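Local coordinates for Hit-like protein involved in cell-cycle regulation (Bartonella henselae, PDB 3LB5) that probably binds nucleotides and may hydrolyse nucleotide conjugates, as a HINT-type histidine triad protein, and may act in cell-cycle regulation, at residues R74-A79 / V109-E114; K100-D105 / A154-A159. One frame throughout, in Å; residues are numbered along the deposited sequence.

Contact 1: R74-A79 / V109-E114; sequences RNLLDA and VMQFNE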
ATOM      1  N   ARG B  74       5.889 -14.159  -2.573  1.00  9.25           N
ATOM      2  CA  ARG B  74       6.482 -13.299  -3.609  1.00  9.79           C
ATOM      3  C   ARG B  74       5.982 -11.858  -3.501  1.00  9.85           C
ATOM      4  O   ARG B  74       6.735 -10.913  -3.744  1.00  9.99           O
ATOM      5  CB  ARG B  74       6.151 -13.836  -5.006  1.00  9.57           C
ATOM      6  CG  ARG B  74       6.837 -15.191  -5.310  1.00  9.32           C
ATOM      7  CD  ARG B  74       6.561 -15.691  -6.696  1.00 11.17           C
ATOM      8  NE  ARG B  74       7.109 -14.846  -7.748  1.00 11.27           N
ATOM      9  CZ  ARG B  74       6.426 -13.948  -8.459  1.00 13.91           C
ATOM     10  NH1 ARG B  74       5.126 -13.729  -8.233  1.00 10.67           N
ATOM     11  NH2 ARG B  74       7.056 -13.262  -9.418  1.00 10.60           N
ATOM     12  N   ASN B  75       4.696 -11.709  -3.187  1.00  8.70           N
ATOM     13  CA  ASN B  75       4.072 -10.379  -3.135  1.00  8.97           C
ATOM     14  C   ASN B  75       2.717 -10.459  -2.441  1.00  8.49           C
ATOM     15  O   ASN B  75       2.490 -11.383  -1.656  1.00  7.50           O
ATOM     16  CB  ASN B  75       4.026  -9.715  -4.536  1.00  9.01           C
ATOM     17  CG  ASN B  75       3.271 -10.532  -5.568  1.00  7.80           C
ATOM     18  OD1 ASN B  75       2.272 -11.174  -5.272  1.00 10.31           O
ATOM     19  ND2 ASN B  75       3.719 -10.457  -6.809  1.00 10.00           N
ATOM     20  N   LEU B  76       1.822  -9.500  -2.695  1.00  9.53           N
ATOM     21  CA  LEU B  76       0.523  -9.473  -2.001  1.00  9.72           C
ATOM     22  C   LEU B  76      -0.423 -10.578  -2.455  1.00 10.29           C
ATOM     23  O   LEU B  76      -1.235 -11.095  -1.669  1.00 10.70           O
ATOM     24  CB  LEU B  76      -0.168  -8.107  -2.222  1.00  9.64           C
ATOM     25  CG  LEU B  76      -1.411  -7.840  -1.360  1.00  8.47           C
ATOM     26  CD1 LEU B  76      -0.969  -7.505   0.019  1.00  9.80           C
ATOM     27  CD2 LEU B  76      -2.222  -6.704  -1.921  1.00  8.28           C
ATOM     28  N   LEU B  77      -0.336 -10.899  -3.738  1.00 11.08           N
ATOM     29  CA  LEU B  77      -1.240 -11.833  -4.424  1.00 11.42           C
ATOM     30  C   LEU B  77      -1.147 -13.268  -3.890  1.00 11.65           C
ATOM     31  O   LEU B  77      -2.165 -13.956  -3.800  1.00 12.09           O
ATOM     32  CB  LEU B  77      -0.951 -11.822  -5.929  1.00 11.25           C
ATOM     33  CG  LEU B  77      -0.918 -10.453  -6.638  1.00 13.91           C
ATOM     34  CD1 LEU B  77      -0.240 -10.586  -7.997  1.00 14.65           C
ATOM     35  CD2 LEU B  77      -2.319  -9.914  -6.807  1.00 12.69           C
ATOM     36  N   ASP B  78       0.060 -13.706  -3.528  1.00 11.35           N
ATOM     37  CA  ASP B  78       0.257 -15.083  -3.027  1.00 12.23           C
ATOM     38  C   ASP B  78       0.439 -15.180  -1.507  1.00 12.14           C
ATOM     39  O   ASP B  78       0.656 -16.270  -0.985  1.00 11.76           O
ATOM     40  CB  ASP B  78       1.435 -15.771  -3.747  1.00 11.78           C
ATOM     41  CG  ASP B  78       2.775 -15.086  -3.483  1.00 12.69           C
ATOM     42  OD1 ASP B  78       2.793 -13.870  -3.247  1.00 12.99           O
ATOM     43  OD2 ASP B  78       3.825 -15.759  -3.540  1.00 13.17           O
ATOM     44  N   ALA B  79       0.363 -14.047  -0.801  1.00 11.85           N
ATOM     45  CA  ALA B  79       0.483 -14.058   0.664  1.00 11.54           C
ATOM     46  C   ALA B  79      -0.734 -14.731   1.289  1.00 11.83           C
ATOM     47  O   ALA B  79      -1.833 -14.648   0.736  1.00 11.64           O
ATOM     48  CB  ALA B  79       0.608 -12.636   1.184  1.00 11.88           C
ATOM     49  N   VAL B 109       2.556   5.297   1.061  1.00  8.45           N
ATOM     50  CA  VAL B 109       2.701   3.857   1.218  1.00  8.44           C
ATOM     51  C   VAL B 109       2.552   3.252  -0.163  1.00  8.46           C
ATOM     52  O   VAL B 109       1.590   3.545  -0.867  1.00  7.80           O
ATOM     53  CB  VAL B 109       1.620   3.287   2.170  1.00  7.74           C
ATOM     54  CG1 VAL B 109       1.667   1.755   2.238  1.00  7.82           C
ATOM     55  CG2 VAL B 109       1.741   3.959   3.556  1.00  8.63           C
ATOM     56  N   MET B 110       3.499   2.404  -0.561  1.00  8.15           N
ATOM     57  CA  MET B 110       3.383   1.731  -1.854  1.00  9.10           C
ATOM     58  C   MET B 110       3.652   0.254  -1.716  1.00  8.89           C
ATOM     59  O   MET B 110       4.452  -0.169  -0.869  1.00  9.27           O
ATOM     60  CB  MET B 110       4.364   2.312  -2.882  1.00  9.92           C
ATOM     61  CG  MET B 110       4.251   3.809  -3.033  1.00 13.55           C
ATOM     62  SD  MET B 110       5.221   4.368  -4.426  1.00 23.05           S
ATOM     63  CE  MET B 110       6.914   4.159  -3.896  1.00 23.33           C
ATOM     64  N   GLN B 111       3.015  -0.534  -2.566  1.00  8.21           N
ATOM     65  CA  GLN B 111       3.267  -1.961  -2.555  1.00  8.35           C
ATOM     66  C   GLN B 111       3.190  -2.465  -4.003  1.00  8.25           C
ATOM     67  O   GLN B 111       2.184  -2.251  -4.694  1.00  8.26           O
ATOM     68  CB  GLN B 111       2.293  -2.679  -1.620  1.00  7.67           C
ATOM     69  CG  GLN B 111       2.652  -4.188  -1.391  1.00  7.45           C
ATOM     70  CD  GLN B 111       2.077  -5.090  -2.459  1.00  8.52           C
ATOM     71  OE1 GLN B 111       0.951  -4.892  -2.909  1.00  9.71           O
ATOM     72  NE2 GLN B 111       2.862  -6.066  -2.904  1.00  8.10           N
ATOM     73  N   PHE B 112       4.275  -3.090  -4.449  1.00  7.84           N
ATOM     74  CA  PHE B 112       4.427  -3.487  -5.862  1.00  8.87           C
ATOM     75  C   PHE B 112       4.346  -4.974  -6.123  1.00  8.49           C
ATOM     76  O   PHE B 112       5.027  -5.774  -5.468  1.00  9.49           O
ATOM     77  CB  PHE B 112       5.724  -2.935  -6.464  1.00  8.68           C
ATOM     78  CG  PHE B 112       5.878  -1.439  -6.318  1.00 11.08           C
ATOM     79  CD1 PHE B 112       4.824  -0.578  -6.615  1.00 11.69           C
ATOM     80  CD2 PHE B 112       7.078  -0.902  -5.883  1.00 11.95           C
ATOM     81  CE1 PHE B 112       4.963   0.804  -6.476  1.00 14.50           C
ATOM     82  CE2 PHE B 112       7.234   0.489  -5.738  1.00 16.10           C
ATOM     83  CZ  PHE B 112       6.166   1.340  -6.037  1.00 13.75           C
ATOM     84  N   ASN B 113       3.496  -5.341  -7.078  1.00  8.11           N
ATOM     85  CA  ASN B 113       3.324  -6.726  -7.481  1.00  8.70           C
ATOM     86  C   ASN B 113       3.728  -6.964  -8.933  1.00  8.58           C
ATOM     87  O   ASN B 113       3.025  -6.556  -9.843  1.00  8.31           O
ATOM     88  CB  ASN B 113       1.871  -7.172  -7.272  1.00  7.84           C
ATOM     89  CG  ASN B 113       1.403  -6.932  -5.862  1.00  8.37           C
ATOM     90  OD1 ASN B 113       1.686  -7.732  -4.970  1.00  7.75           O
ATOM     91  ND2 ASN B 113       0.725  -5.809  -5.634  1.00  6.57           N
ATOM     92  N   GLU B 114       4.854  -7.655  -9.109  1.00  9.65           N
ATOM     93  CA  GLU B 114       5.406  -8.074 -10.410  1.00 10.28           C
ATOM     94  C   GLU B 114       6.278  -7.009 -11.074  1.00 11.03           C
ATOM     95  O   GLU B 114       6.236  -5.833 -10.693  1.00 10.28           O
ATOM     96  CB  GLU B 114       4.343  -8.630 -11.384  1.00 10.72           C
ATOM     97  CG  GLU B 114       3.439  -9.761 -10.817  1.00 12.18           C
ATOM     98  CD  GLU B 114       4.206 -10.975 -10.317  1.00 13.58           C
ATOM     99  OE1 GLU B 114       5.331 -11.227 -10.808  1.00 11.50           O
ATOM    100  OE2 GLU B 114       3.674 -11.688  -9.433  1.00 12.94           O
TER
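R74 takes hold of E114 in a bidentate, end-on salt bridge that closes one end of the contact. NH1 reaches E114 OE2 at 2.8 Å and NH2 reaches E114 OE1 at 3.0 Å, each oxygen offering its syn lone pair. Guanidinium and carboxylate lie nearly coplanar, 14° apart. R74 is extended at chi2 and bends at chi3 (65°), which brings the guanidinium to the carboxylate.

The other hydrogen bonds centre on side-chain amides. N75 ND2 donates a hydrogen bond to E114 OE2 at 2.9 Å, coming from above the carboxylate plane, so that oxygen is gripped by two donors from different directions and the carboxylate is fixed in rotation. N113 OD1 is shared as well: the backbone L76 N points at it almost end-on to the carbonyl, at 2.9 Å, while Q111 NE2 meets it from above the carbonyl plane. N113 ND2 returns a bond to Q111 OE1; the reciprocal pair limits rotation of both amides, and N113 ND2 also bonds I107 O of the second subunit. On the loop side N75 OD1 accepts from L77 N at 3.0 Å, an Asx turn, and D78 takes the backbone N of both R74 and N75.

Van der Waals contact is slight: L76 CB touches the amide oxygen Q111 OE1 at 3.5 Å, and L77 CD1 sits 4.1 Å from N113 CB.

The loop between strand 65-69 and helix 81-101 is thus tied to the end of strand 106-113, with L76 also packing on L84 of the helix. Q119 bonds to both segments. Strand 106-113 pairs antiparallel with a strand of the second subunit, continuing the sheet across the dimer, and Q92 of that subunit bonds to L76 O and A79 O.

Contact 2: K100-D105 / A154-A159; sequences KAFQAD and AKKIRA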
ATOM      1  N   LYS B 100       6.527  11.314  12.340  1.00 12.56           N
ATOM      2  CA  LYS B 100       6.971  12.060  13.535  1.00 13.85           C
ATOM      3  C   LYS B 100       8.481  12.233  13.538  1.00 14.08           C
ATOM      4  O   LYS B 100       8.976  13.334  13.716  1.00 14.83           O
ATOM      5  CB  LYS B 100       6.532  11.364  14.824  1.00 14.38           C
ATOM      6  N   ALA B 101       9.208  11.142  13.320  1.00 14.57           N
ATOM      7  CA  ALA B 101      10.666  11.174  13.386  1.00 14.88           C
ATOM      8  C   ALA B 101      11.292  12.175  12.408  1.00 15.15           C
ATOM      9  O   ALA B 101      12.361  12.732  12.682  1.00 15.27           O
ATOM     10  CB  ALA B 101      11.230   9.801  13.175  1.00 14.72           C
ATOM     11  N   PHE B 102      10.623  12.416  11.282  1.00 15.13           N
ATOM     12  CA  PHE B 102      11.160  13.327  10.268  1.00 14.99           C
ATOM     13  C   PHE B 102      10.352  14.601  10.066  1.00 14.93           C
ATOM     14  O   PHE B 102      10.615  15.374   9.140  1.00 15.09           O
ATOM     15  CB  PHE B 102      11.378  12.575   8.952  1.00 14.90           C
ATOM     16  CG  PHE B 102      12.571  11.652   8.990  1.00 14.70           C
ATOM     17  CD1 PHE B 102      13.804  12.082   8.516  1.00 16.19           C
ATOM     18  CD2 PHE B 102      12.465  10.370   9.531  1.00 15.60           C
ATOM     19  CE1 PHE B 102      14.914  11.241   8.569  1.00 16.85           C
ATOM     20  CE2 PHE B 102      13.566   9.531   9.598  1.00 16.37           C
ATOM     21  CZ  PHE B 102      14.789   9.963   9.115  1.00 15.89           C
ATOM     22  N   GLN B 103       9.381  14.821  10.949  1.00 14.63           N
ATOM     23  CA  GLN B 103       8.423  15.919  10.822  1.00 14.61           C
ATOM     24  C   GLN B 103       7.940  16.026   9.373  1.00 14.30           C
ATOM     25  O   GLN B 103       7.957  17.109   8.774  1.00 13.90           O
ATOM     26  CB  GLN B 103       9.019  17.250  11.296  1.00 14.95           C
ATOM     27  CG  GLN B 103       9.996  17.125  12.469  1.00 16.49           C
ATOM     28  CD  GLN B 103      11.461  17.201  12.061  1.00 18.14           C
ATOM     29  OE1 GLN B 103      11.877  18.135  11.367  1.00 18.81           O
ATOM     30  NE2 GLN B 103      12.260  16.247  12.535  1.00 16.25           N
ATOM     31  N   ALA B 104       7.524  14.885   8.818  1.00 13.29           N
ATOM     32  CA  ALA B 104       7.104  14.808   7.433  1.00 12.75           C
ATOM     33  C   ALA B 104       5.737  15.454   7.230  1.00 12.56           C
ATOM     34  O   ALA B 104       4.865  15.358   8.091  1.00 13.17           O
ATOM     35  CB  ALA B 104       7.083  13.340   6.955  1.00 12.68           C
ATOM     36  N   ASP B 105       5.567  16.120   6.090  1.00 11.84           N
ATOM     37  CA  ASP B 105       4.276  16.684   5.708  1.00 11.99           C
ATOM     38  C   ASP B 105       3.292  15.582   5.314  1.00 11.39           C
ATOM     39  O   ASP B 105       2.094  15.677   5.577  1.00 11.45           O
ATOM     40  CB  ASP B 105       4.454  17.695   4.575  1.00 12.05           C
ATOM     41  CG  ASP B 105       5.257  18.913   5.008  1.00 13.88           C
ATOM     42  OD1 ASP B 105       5.037  19.400   6.145  1.00 15.58           O
ATOM     43  OD2 ASP B 105       6.112  19.378   4.222  1.00 14.74           O
ATOM     44  N   ALA B 154      17.511   5.492  11.454  1.00 13.51           N
ATOM     45  CA  ALA B 154      16.837   4.424  12.206  1.00 14.12           C
ATOM     46  C   ALA B 154      16.568   4.814  13.662  1.00 13.79           C
ATOM     47  O   ALA B 154      15.487   4.564  14.192  1.00 13.98           O
ATOM     48  CB  ALA B 154      17.652   3.125  12.149  1.00 13.48           C
ATOM     49  N   LYS B 155      17.563   5.430  14.298  1.00 14.10           N
ATOM     50  CA  LYS B 155      17.461   5.837  15.706  1.00 14.14           C
ATOM     51  C   LYS B 155      16.290   6.798  15.945  1.00 13.86           C
ATOM     52  O   LYS B 155      15.534   6.625  16.899  1.00 13.41           O
ATOM     53  CB  LYS B 155      18.797   6.427  16.194  1.00 14.35           C
ATOM     54  N   LYS B 156      16.126   7.765  15.042  1.00 13.90           N
ATOM     55  CA  LYS B 156      15.003   8.713  15.049  1.00 14.19           C
ATOM     56  C   LYS B 156      13.650   8.010  14.975  1.00 14.47           C
ATOM     57  O   LYS B 156      12.703   8.344  15.700  1.00 13.80           O
ATOM     58  CB  LYS B 156      15.113   9.655  13.846  1.00 14.53           C
ATOM     59  CG  LYS B 156      16.201  10.704  13.917  1.00 16.36           C
ATOM     60  CD  LYS B 156      16.413  11.266  12.518  1.00 19.52           C
ATOM     61  CE  LYS B 156      16.668  12.745  12.512  1.00 20.90           C
ATOM     62  NZ  LYS B 156      16.470  13.307  11.129  1.00 21.59           N
ATOM     63  N   ILE B 157      13.563   7.049  14.062  1.00 14.89           N
ATOM     64  CA  ILE B 157      12.368   6.251  13.891  1.00 15.69           C
ATOM     65  C   ILE B 157      12.128   5.401  15.152  1.00 16.36           C
ATOM     66  O   ILE B 157      11.006   5.360  15.671  1.00 16.67           O
ATOM     67  CB  ILE B 157      12.470   5.389  12.604  1.00 15.83           C
ATOM     68  CG1 ILE B 157      12.544   6.311  11.368  1.00 15.69           C
ATOM     69  CG2 ILE B 157      11.288   4.448  12.493  1.00 16.30           C
ATOM     70  CD1 ILE B 157      12.947   5.615  10.063  1.00 14.03           C
ATOM     71  N   ARG B 158      13.188   4.778  15.663  1.00 16.56           N
ATOM     72  CA  ARG B 158      13.094   3.939  16.869  1.00 17.32           C
ATOM     73  C   ARG B 158      12.598   4.727  18.088  1.00 17.58           C
ATOM     74  O   ARG B 158      11.848   4.198  18.908  1.00 17.82           O
ATOM     75  CB  ARG B 158      14.434   3.268  17.196  1.00 16.93           C
ATOM     76  CG  ARG B 158      14.771   2.032  16.361  1.00 18.68           C
ATOM     77  CD  ARG B 158      16.091   1.379  16.811  1.00 19.34           C
ATOM     78  NE  ARG B 158      16.779   0.701  15.704  1.00 20.20           N
ATOM     79  CZ  ARG B 158      17.991   1.024  15.245  1.00 20.52           C
ATOM     80  NH1 ARG B 158      18.521   0.355  14.224  1.00 19.04           N
ATOM     81  NH2 ARG B 158      18.685   2.007  15.810  1.00 20.10           N
ATOM     82  N   ALA B 159      13.028   5.982  18.202  1.00 17.51           N
ATOM     83  CA  ALA B 159      12.590   6.855  19.295  1.00 18.32           C
ATOM     84  C   ALA B 159      11.146   7.364  19.118  1.00 18.58           C
ATOM     85  O   ALA B 159      10.476   7.684  20.104  1.00 18.90           O
ATOM     86  CB  ALA B 159      13.560   8.027  19.468  1.00 18.07           C
TER
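A101 presses its methyl group straight onto the backbone of the opposing helix: CB stands 3.3 Å from K156 O, so the methyl meets main chain directly. The two backbones are close, with the CA atoms of A101 and I157 5.2 Å apart. The carbonyl belongs to a helical turn, and the A101 methyl also lies 3.9 Å from K156 CB, so the alanine sits against main chain and side chain together.

F102 widens the contact beyond the alanine. Its ring turns an edge to I157, whose CG1 lies in the ring plane, 3.8 Å from F102 CE2, with CD1 of the same isoleucine close behind. The isoleucine sends CG1 anti to its carbonyl carbon (chi1 -64°), which lets that branch touch both the phenyl edge and the A101 methyl. K156 comes across the ring at about a right angle. Its CD lies 4.0 Å from F102 CZ, and a bend at chi3 (141°) carries the ammonium on to 3.6 Å between NZ and F102 CE1. NZ approaches the ring obliquely; K156 is exposed, whereas I157 and F102 are buried.

The chain turns away directly after these residues. Q103, with positive phi, is the C-prime residue of a Schellman motif, and its N bonds to K100 O at 3.2 Å, ending the helix just where the two elements meet.

What is joined here is the C-terminal end of helix 81-101 and the last helix, 147-160. F102 also touches P62 and N153, and A101 reaches A160. I157 also packs against V45 and M55, which connects helix 147-160 to strands 44-47 and 51-55.

In the fold
From the N terminus the chain passes helix 31-36 and strands 44-47, 51-55 and 65-69, then enters the loop that holds 74-79. Helix 81-101 runs from there to the first segment of contact 2, and strand 106-113 follows. Contact 1 closes the loop through this helix, joining the turn before it to the strand after it. Contact 2 closes a longer loop, through strands 106-113 and 126-131 to the C-terminal helix 147-160. The segments alternate along the sequence, so the two loops cross. Their centres are 25 Å apart: contact 1 lies before the start of helix 81-101, at the interface with the second subunit, and contact 2 at its C-terminal end, against helix 147-160.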